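Local coordinates for attaching and effacing protein, pathogenesis factor (Escherichia coli, PDB 4E9L), which acts as an adhesin of the intimin/invasin family, probably carrying out attachment of the bacterium to host surfaces through a rod of immunoglobulin-like domains, at residues A[94-99]-A[109-114]; A[213-218]-A[253-258]; A[289-294]-A[320-325]. All coordinates share one frame; numbering follows the deposited sequence.

Contact 1 of 3, residues A[94-99]-A[109-114]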
loop_
_atom_site.group_PDB
_atom_site.type_symbol
_atom_site.label_atom_id
_atom_site.label_comp_id
_atom_site.label_asym_id
_atom_site.label_seq_id
_atom_site.Cartn_x
_atom_site.Cartn_y
_atom_site.Cartn_z
ATOM N N SER A 94 15.584 -43.413 -15.264
ATOM C CA SER A 94 15.755 -43.086 -13.853
ATOM C C SER A 94 15.028 -41.811 -13.494
ATOM O O SER A 94 14.839 -40.929 -14.350
ATOM C CB SER A 94 17.244 -42.976 -13.528
ATOM O OG SER A 94 17.893 -44.209 -13.797
ATOM N N SER A 95 14.622 -41.697 -12.223
ATOM C CA SER A 95 13.899 -40.506 -11.792
ATOM C C SER A 95 14.266 -40.064 -10.385
ATOM O O SER A 95 14.924 -40.793 -9.615
ATOM C CB SER A 95 12.392 -40.753 -11.902
ATOM O OG SER A 95 12.046 -41.801 -11.012
ATOM N N ILE A 96 13.812 -38.869 -10.039
ATOM C CA ILE A 96 14.046 -38.330 -8.705
ATOM C C ILE A 96 12.782 -37.637 -8.189
ATOM O O ILE A 96 12.132 -36.883 -8.931
ATOM C CB ILE A 96 15.326 -37.439 -8.626
ATOM C CG1 ILE A 96 15.538 -36.904 -7.173
ATOM C CG2 ILE A 96 15.304 -36.298 -9.690
ATOM C CD1 ILE A 96 16.876 -36.404 -6.818
ATOM N N THR A 97 12.496 -37.859 -6.899
ATOM C CA THR A 97 11.381 -37.252 -6.171
ATOM C C THR A 97 11.905 -36.545 -4.925
ATOM O O THR A 97 12.827 -37.041 -4.269
ATOM C CB THR A 97 10.340 -38.373 -5.841
ATOM O OG1 THR A 97 9.715 -38.769 -7.066
ATOM C CG2 THR A 97 9.246 -37.939 -4.863
ATOM N N LEU A 98 11.283 -35.407 -4.581
ATOM C CA LEU A 98 11.523 -34.682 -3.329
ATOM C C LEU A 98 10.279 -34.780 -2.479
ATOM O O LEU A 98 9.176 -34.527 -2.973
ATOM C CB LEU A 98 11.882 -33.200 -3.553
ATOM C CG LEU A 98 13.226 -32.948 -4.201
ATOM C CD1 LEU A 98 13.278 -31.508 -4.740
ATOM C CD2 LEU A 98 14.382 -33.216 -3.202
ATOM N N ASN A 99 10.448 -35.135 -1.207
ATOM C CA ASN A 99 9.318 -35.281 -0.284
ATOM C C ASN A 99 9.524 -34.567 1.052
ATOM O O ASN A 99 10.540 -34.812 1.700
ATOM C CB ASN A 99 9.006 -36.763 -0.066
ATOM C CG ASN A 99 7.655 -36.984 0.549
ATOM O OD1 ASN A 99 6.652 -36.431 0.100
ATOM N ND2 ASN A 99 7.616 -37.727 1.647
ATOM N N VAL A 109 14.034 -31.803 3.653
ATOM C CA VAL A 109 13.310 -32.418 2.535
ATOM C C VAL A 109 14.061 -33.702 2.141
ATOM O O VAL A 109 15.299 -33.747 2.230
ATOM C CB VAL A 109 13.046 -31.419 1.362
ATOM C CG1 VAL A 109 14.343 -30.869 0.767
ATOM C CG2 VAL A 109 12.140 -32.014 0.281
ATOM N N THR A 110 13.327 -34.766 1.799
ATOM C CA THR A 110 13.999 -36.022 1.457
ATOM C C THR A 110 14.081 -36.147 -0.055
ATOM O O THR A 110 13.098 -35.887 -0.725
ATOM C CB THR A 110 13.279 -37.226 2.091
ATOM O OG1 THR A 110 13.182 -37.008 3.504
ATOM C CG2 THR A 110 13.996 -38.557 1.815
ATOM N N ALA A 111 15.239 -36.569 -0.582
ATOM C CA ALA A 111 15.416 -36.825 -2.013
ATOM C C ALA A 111 15.397 -38.333 -2.190
ATOM O O ALA A 111 16.123 -39.037 -1.495
ATOM C CB ALA A 111 16.745 -36.259 -2.503
ATOM N N ILE A 112 14.568 -38.824 -3.112
ATOM C CA ILE A 112 14.434 -40.240 -3.418
ATOM C C ILE A 112 14.724 -40.424 -4.906
ATOM O O ILE A 112 13.925 -40.032 -5.759
ATOM C CB ILE A 112 13.067 -40.875 -3.029
ATOM C CG1 ILE A 112 12.608 -40.465 -1.592
ATOM C CG2 ILE A 112 13.149 -42.409 -3.176
ATOM C CD1 ILE A 112 11.499 -39.360 -1.594
ATOM N N TRP A 113 15.870 -41.007 -5.197
ATOM C CA TRP A 113 16.319 -41.247 -6.554
ATOM C C TRP A 113 16.103 -42.723 -6.888
ATOM O O TRP A 113 16.574 -43.617 -6.167
ATOM C CB TRP A 113 17.799 -40.849 -6.647
ATOM C CG TRP A 113 18.558 -41.292 -7.862
ATOM C CD1 TRP A 113 18.101 -41.405 -9.149
ATOM C CD2 TRP A 113 19.963 -41.553 -7.911
ATOM N NE1 TRP A 113 19.133 -41.768 -9.987
ATOM C CE2 TRP A 113 20.289 -41.863 -9.251
ATOM C CE3 TRP A 113 20.996 -41.492 -6.957
ATOM C CZ2 TRP A 113 21.585 -42.218 -9.638
ATOM C CZ3 TRP A 113 22.288 -41.798 -7.355
ATOM C CH2 TRP A 113 22.579 -42.118 -8.692
ATOM N N THR A 114 15.390 -42.967 -7.974
ATOM C CA THR A 114 15.083 -44.303 -8.473
ATOM C C THR A 114 16.018 -44.521 -9.651
ATOM O O THR A 114 15.903 -43.833 -10.657
ATOM C CB THR A 114 13.598 -44.420 -8.834
ATOM O OG1 THR A 114 12.829 -44.089 -7.686
ATOM C CG2 THR A 114 13.223 -45.825 -9.312
#
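Ser95 O is met by three groups of the neighbouring strand: the backbone N of Thr114 donates to it at 2.8 Å, the CA-H of Trp113 makes a weaker contact, and the indole edge of Trp113 brings CD1 to 3.3 Å. The carbonyl oxygen lies in the plane of that ring. The residues belong to a beta hairpin, strands 95-99 and 108-114, which forms one side of a four-stranded antiparallel sheet in an immunoglobulin-like Invasin domain 3 module. Hydrogen-bonded pairs Ser95-Thr114, Thr97-Ile112 and Asn99-Thr110 each carry two backbone bonds; the shortest runs from Ile112 N to Thr97 O at 2.7 Å and is nearly straight, 170° at the hydrogen. The non-hydrogen-bonded pairs Ile96-Trp113 and Leu98-Ala111 alternate with them, and their side chains share the apolar face turned to strands 165-173 and 183-187. On that face Leu98 sets CD2 against Ala111 CB at 3.9 Å, while Leu98 CB meets Val109 CG2 at 4.0 Å. The terminal Ile96 CD1 reaches the same Ala111 CB less closely, at 4.3 Å. Trp113 NE1 is satisfied by Ala178 O, and the indole is edge-to-face with Trp146 and meets Trp154 with the ring planes inclined, so the hairpin is tied into an aromatic part of the core. The face with Ser95, Thr97 and Asn99 is more polar and more open to solvent, although Ile112 also lies there. Thr110 turns OG1 to Gln157 on the next strand of the sheet. Ile112 CD1 rests 3.8 Å from Thr97 O and close to Asn99 CB.

Contact 2 of 3, residues A[213-218]-A[253-258]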
loop_
_atom_site.group_PDB
_atom_site.type_symbol
_atom_site.label_atom_id
_atom_site.label_comp_id
_atom_site.label_asym_id
_atom_site.label_seq_id
_atom_site.Cartn_x
_atom_site.Cartn_y
_atom_site.Cartn_z
ATOM N N THR A 213 -3.906 4.587 -0.670
ATOM C CA THR A 213 -3.468 3.215 -0.841
ATOM C C THR A 213 -2.648 2.796 0.354
ATOM O O THR A 213 -1.776 3.539 0.824
ATOM C CB THR A 213 -2.673 3.017 -2.155
ATOM O OG1 THR A 213 -3.480 3.470 -3.243
ATOM C CG2 THR A 213 -2.301 1.542 -2.379
ATOM N N VAL A 214 -2.964 1.632 0.860
ATOM C CA VAL A 214 -2.245 1.000 1.972
ATOM C C VAL A 214 -1.416 -0.103 1.328
ATOM O O VAL A 214 -1.970 -0.877 0.545
ATOM C CB VAL A 214 -3.219 0.405 3.016
ATOM C CG1 VAL A 214 -2.454 -0.226 4.185
ATOM C CG2 VAL A 214 -4.168 1.457 3.521
ATOM N N THR A 215 -0.117 -0.191 1.652
ATOM C CA THR A 215 0.739 -1.274 1.138
ATOM C C THR A 215 1.264 -2.099 2.336
ATOM O O THR A 215 1.768 -1.528 3.317
ATOM C CB THR A 215 1.932 -0.708 0.304
ATOM O OG1 THR A 215 1.454 0.070 -0.791
ATOM C CG2 THR A 215 2.821 -1.809 -0.273
ATOM N N LEU A 216 1.143 -3.431 2.249
ATOM C CA LEU A 216 1.712 -4.349 3.230
ATOM C C LEU A 216 2.848 -5.120 2.530
ATOM O O LEU A 216 2.647 -5.641 1.438
ATOM C CB LEU A 216 0.667 -5.364 3.756
ATOM C CG LEU A 216 1.249 -6.517 4.636
ATOM C CD1 LEU A 216 1.700 -6.000 6.039
ATOM C CD2 LEU A 216 0.231 -7.635 4.810
ATOM N N VAL A 217 4.022 -5.205 3.157
ATOM C CA VAL A 217 5.088 -6.054 2.640
ATOM C C VAL A 217 5.205 -7.132 3.746
ATOM O O VAL A 217 5.542 -6.826 4.891
ATOM C CB VAL A 217 6.410 -5.316 2.278
ATOM C CG1 VAL A 217 7.478 -6.319 1.864
ATOM C CG2 VAL A 217 6.177 -4.335 1.127
ATOM N N ALA A 218 4.759 -8.334 3.437
ATOM C CA ALA A 218 4.695 -9.403 4.433
ATOM C C ALA A 218 5.925 -10.273 4.319
ATOM O O ALA A 218 6.278 -10.715 3.218
ATOM C CB ALA A 218 3.445 -10.245 4.214
ATOM N N ASP A 253 5.829 -10.927 -4.855
ATOM C CA ASP A 253 6.942 -10.800 -3.902
ATOM C C ASP A 253 6.492 -10.318 -2.509
ATOM O O ASP A 253 7.134 -9.449 -1.897
ATOM C CB ASP A 253 8.112 -9.957 -4.483
ATOM C CG ASP A 253 8.785 -10.528 -5.731
ATOM O OD1 ASP A 253 8.729 -11.772 -5.931
ATOM O OD2 ASP A 253 9.400 -9.741 -6.484
ATOM N N GLY A 254 5.374 -10.882 -2.042
ATOM C CA GLY A 254 4.806 -10.606 -0.722
ATOM C C GLY A 254 4.319 -9.189 -0.485
ATOM O O GLY A 254 4.245 -8.740 0.660
ATOM N N SER A 255 3.983 -8.480 -1.564
ATOM C CA SER A 255 3.460 -7.121 -1.507
ATOM C C SER A 255 1.945 -7.198 -1.703
ATOM O O SER A 255 1.483 -7.910 -2.589
ATOM C CB SER A 255 4.100 -6.272 -2.604
ATOM O OG SER A 255 3.568 -4.960 -2.566
ATOM N N TYR A 256 1.166 -6.487 -0.878
ATOM C CA TYR A 256 -0.311 -6.490 -0.995
ATOM C C TYR A 256 -0.785 -5.066 -0.880
ATOM O O TYR A 256 -0.237 -4.306 -0.083
ATOM C CB TYR A 256 -0.979 -7.316 0.131
ATOM C CG TYR A 256 -0.493 -8.740 0.210
ATOM C CD1 TYR A 256 -1.262 -9.785 -0.288
ATOM C CD2 TYR A 256 0.730 -9.051 0.807
ATOM C CE1 TYR A 256 -0.829 -11.106 -0.197
ATOM C CE2 TYR A 256 1.179 -10.368 0.893
ATOM C CZ TYR A 256 0.395 -11.391 0.386
ATOM O OH TYR A 256 0.826 -12.684 0.444
ATOM N N VAL A 257 -1.801 -4.691 -1.652
ATOM C CA VAL A 257 -2.314 -3.314 -1.556
ATOM C C VAL A 257 -3.810 -3.292 -1.303
ATOM O O VAL A 257 -4.520 -4.207 -1.724
ATOM C CB VAL A 257 -1.938 -2.418 -2.773
ATOM C CG1 VAL A 257 -0.409 -2.295 -2.933
ATOM C CG2 VAL A 257 -2.602 -2.924 -4.068
ATOM N N ALA A 258 -4.306 -2.222 -0.658
ATOM C CA ALA A 258 -5.749 -2.058 -0.426
ATOM C C ALA A 258 -6.054 -0.587 -0.437
ATOM O O ALA A 258 -5.149 0.238 -0.256
ATOM C CB ALA A 258 -6.158 -2.677 0.922
#
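Strands 213-217 and 255-258 run antiparallel at 159°, their axes 4.7 Å apart, joined by two backbone bonds at each of the pairs Val214-Ala258 and Leu216-Tyr256. A fifth bond, Ala218 N to Gly254 O at 2.9 Å, carries the pairing into the turn. The positive phi of Gly254 (65°) by itself favours glycine, and a CB at this position would clash with Ala218 O. These are the two central strands of a four-stranded sheet in the Invasin domain 3 module that follows in the chain. Tyr256 dominates the buried face. Its ring presents an edge to Leu216 O, which lies in its plane 4.0 Å from CD2. Ala218 CB approaches CE2 obliquely, also at 4.0 Å, and Leu216 CD2 touches Tyr256 CD2 more loosely. The hydroxyl hydrogen-bonds to Ile226 O and Leu229 N, and Leu231 packs on both Leu216 and Tyr256. Across the other, partly exposed face, Thr215 and Val257 lie side by side and point the same way, OG1 to CG1 at 3.7 Å. Thr213 CG2 approaches Val257 CB at 4.0 Å. The backbone bonds thus set the register, while the backbone partners of Tyr256 OH let a polar group sit in an otherwise apolar layer.

Contact 3 of 3, residues A[289-294]-A[320-325]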
loop_
_atom_site.group_PDB
_atom_site.type_symbol
_atom_site.label_atom_id
_atom_site.label_comp_id
_atom_site.label_asym_id
_atom_site.label_seq_id
_atom_site.Cartn_x
_atom_site.Cartn_y
_atom_site.Cartn_z
ATOM N N VAL A 289 -6.802 12.388 9.147
ATOM C CA VAL A 289 -7.925 12.746 8.279
ATOM C C VAL A 289 -8.158 14.257 8.513
ATOM O O VAL A 289 -8.404 14.696 9.637
ATOM C CB VAL A 289 -9.210 11.892 8.455
ATOM C CG1 VAL A 289 -10.293 12.298 7.437
ATOM C CG2 VAL A 289 -8.909 10.396 8.347
ATOM N N ILE A 290 -8.014 15.040 7.458
ATOM C CA ILE A 290 -8.228 16.486 7.468
ATOM C C ILE A 290 -9.584 16.776 6.838
ATOM O O ILE A 290 -10.217 15.837 6.353
ATOM C CB ILE A 290 -7.035 17.210 6.791
ATOM C CG1 ILE A 290 -6.927 16.879 5.264
ATOM C CG2 ILE A 290 -5.718 16.882 7.562
ATOM C CD1 ILE A 290 -5.969 17.839 4.430
ATOM N N ALA A 291 -10.055 18.048 6.836
ATOM C CA ALA A 291 -11.360 18.354 6.233
ATOM C C ALA A 291 -11.441 17.949 4.766
ATOM O O ALA A 291 -10.427 17.956 4.052
ATOM C CB ALA A 291 -11.709 19.841 6.401
ATOM N N GLY A 292 -12.647 17.602 4.322
ATOM C CA GLY A 292 -12.872 17.234 2.931
ATOM C C GLY A 292 -12.756 18.434 2.004
ATOM O O GLY A 292 -12.451 19.560 2.444
ATOM N N GLU A 293 -12.977 18.194 0.704
ATOM C CA GLU A 293 -13.004 19.235 -0.334
ATOM C C GLU A 293 -14.010 20.299 0.145
ATOM O O GLU A 293 -15.067 19.941 0.681
ATOM C CB GLU A 293 -13.546 18.610 -1.646
ATOM C CG GLU A 293 -13.450 19.504 -2.877
ATOM C CD GLU A 293 -13.785 18.859 -4.217
ATOM O OE1 GLU A 293 -14.302 17.716 -4.228
ATOM O OE2 GLU A 293 -13.531 19.503 -5.261
ATOM N N MET A 294 -13.698 21.582 -0.042
ATOM C CA MET A 294 -14.637 22.609 0.404
ATOM C C MET A 294 -16.020 22.500 -0.259
ATOM O O MET A 294 -16.147 22.071 -1.409
ATOM C CB MET A 294 -14.032 24.019 0.371
ATOM C CG MET A 294 -14.011 24.664 -0.981
ATOM S SD MET A 294 -15.458 25.728 -1.245
ATOM C CE MET A 294 -15.341 26.801 0.161
ATOM N N MET A 320 -15.093 28.668 5.924
ATOM C CA MET A 320 -15.028 27.578 4.980
ATOM C C MET A 320 -15.263 26.216 5.640
ATOM O O MET A 320 -14.587 25.858 6.608
ATOM C CB MET A 320 -13.689 27.654 4.237
ATOM C CG MET A 320 -13.434 26.510 3.322
ATOM S SD MET A 320 -12.251 26.884 2.016
ATOM C CE MET A 320 -10.804 27.291 2.919
ATOM N N LYS A 321 -16.239 25.475 5.114
ATOM C CA LYS A 321 -16.533 24.130 5.602
ATOM C C LYS A 321 -16.564 23.095 4.456
ATOM O O LYS A 321 -16.790 23.465 3.298
ATOM C CB LYS A 321 -17.869 24.122 6.341
ATOM C CG LYS A 321 -17.826 24.801 7.704
ATOM C CD LYS A 321 -19.163 24.656 8.426
ATOM C CE LYS A 321 -19.251 25.525 9.665
ATOM N NZ LYS A 321 -19.585 26.922 9.321
ATOM N N ASP A 322 -16.412 21.806 4.808
ATOM C CA ASP A 322 -16.519 20.684 3.860
ATOM C C ASP A 322 -17.991 20.199 3.818
ATOM O O ASP A 322 -18.860 20.830 4.446
ATOM C CB ASP A 322 -15.494 19.570 4.185
ATOM C CG ASP A 322 -15.750 18.712 5.421
ATOM O OD1 ASP A 322 -16.804 18.892 6.070
ATOM O OD2 ASP A 322 -14.903 17.850 5.728
ATOM N N ALA A 323 -18.282 19.108 3.085
ATOM C CA ALA A 323 -19.638 18.563 2.931
ATOM C C ALA A 323 -20.247 18.018 4.219
ATOM O O ALA A 323 -21.471 17.841 4.299
ATOM C CB ALA A 323 -19.660 17.498 1.836
ATOM N N TYR A 324 -19.407 17.806 5.240
ATOM C CA TYR A 324 -19.805 17.277 6.545
ATOM C C TYR A 324 -19.907 18.346 7.627
ATOM O O TYR A 324 -20.268 18.020 8.750
ATOM C CB TYR A 324 -18.792 16.210 7.008
ATOM C CG TYR A 324 -18.514 15.154 5.967
ATOM C CD1 TYR A 324 -19.389 14.083 5.779
ATOM C CD2 TYR A 324 -17.366 15.210 5.182
ATOM C CE1 TYR A 324 -19.117 13.084 4.842
ATOM C CE2 TYR A 324 -17.094 14.230 4.229
ATOM C CZ TYR A 324 -17.963 13.158 4.075
ATOM O OH TYR A 324 -17.694 12.189 3.136
ATOM N N GLY A 325 -19.553 19.582 7.295
ATOM C CA GLY A 325 -19.550 20.698 8.237
ATOM C C GLY A 325 -18.212 20.886 8.929
ATOM O O GLY A 325 -18.109 21.719 9.832
HETATM O O HOH W 1 -16.332 17.721 1.440
#
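This is an interdomain contact: the linker that leaves strand 278-290 at the end of one immunoglobulin-like module meets the loop after strand 313-319 of the next. It rests on one direct hydrogen bond, one water bridge and a methionine pair. Gly292 N donates to Asp322 OD2 at 2.7 Å, an almost straight bond of 165° that uses the anti lone pair of that oxygen. The first torsion of Asp322 (chi1 72°) puts CG between the backbone N and the carbonyl carbon. Ala291 CB lies close to the same OD2, and the edge of the Tyr324 ring faces it in plane. The second oxygen, OD1, turns back to its own loop: Tyr324 N approaches from above the carboxylate plane at 2.9 Å, and Asn326 N is a further donor. OD1 takes part in its own turn, while OD2 receives the linker N-H, and the neighbouring N-H groups would be expected to favour the charged form of Asp322. One step along, a water donates to Glu293 O at 2.7 Å and accepts from Ala323 N at 2.9 Å, bridging the backbones. Met294 and Met320 cross at about a right angle, with CE of Met294 against SD of Met320 at 3.6 Å and CB of Met294 close to the same sulfur. Ser299 adds to the packing around Met294. The loop arrangement is an Asx turn at Asp322 coinciding with a type I beta turn from Asp322 to Gly325, here serving a junction between tandem immunoglobulin-like domains of the invasin family.

In the fold
The three contacts follow one another along the chain and along an elongated molecule built of Invasin domain 3 modules. Contacts 1 and 2 lie in successive modules, their centres 36 Å apart, and occupy equivalent sheets: each sheet has strand order 1-2-4-3, contact 1 joining the first strand to the second and contact 2 the second to the fourth. Contact 3 is of another kind, linking the module of contact 2 to the next one; its centre is 29 Å from that of contact 2 and 65 Å from that of contact 1. None touches another. Together they illustrate how a rod-like adhesin combines repeated sheet pairing inside its domains with a mixed contact of side chain, backbone and water at a domain joint.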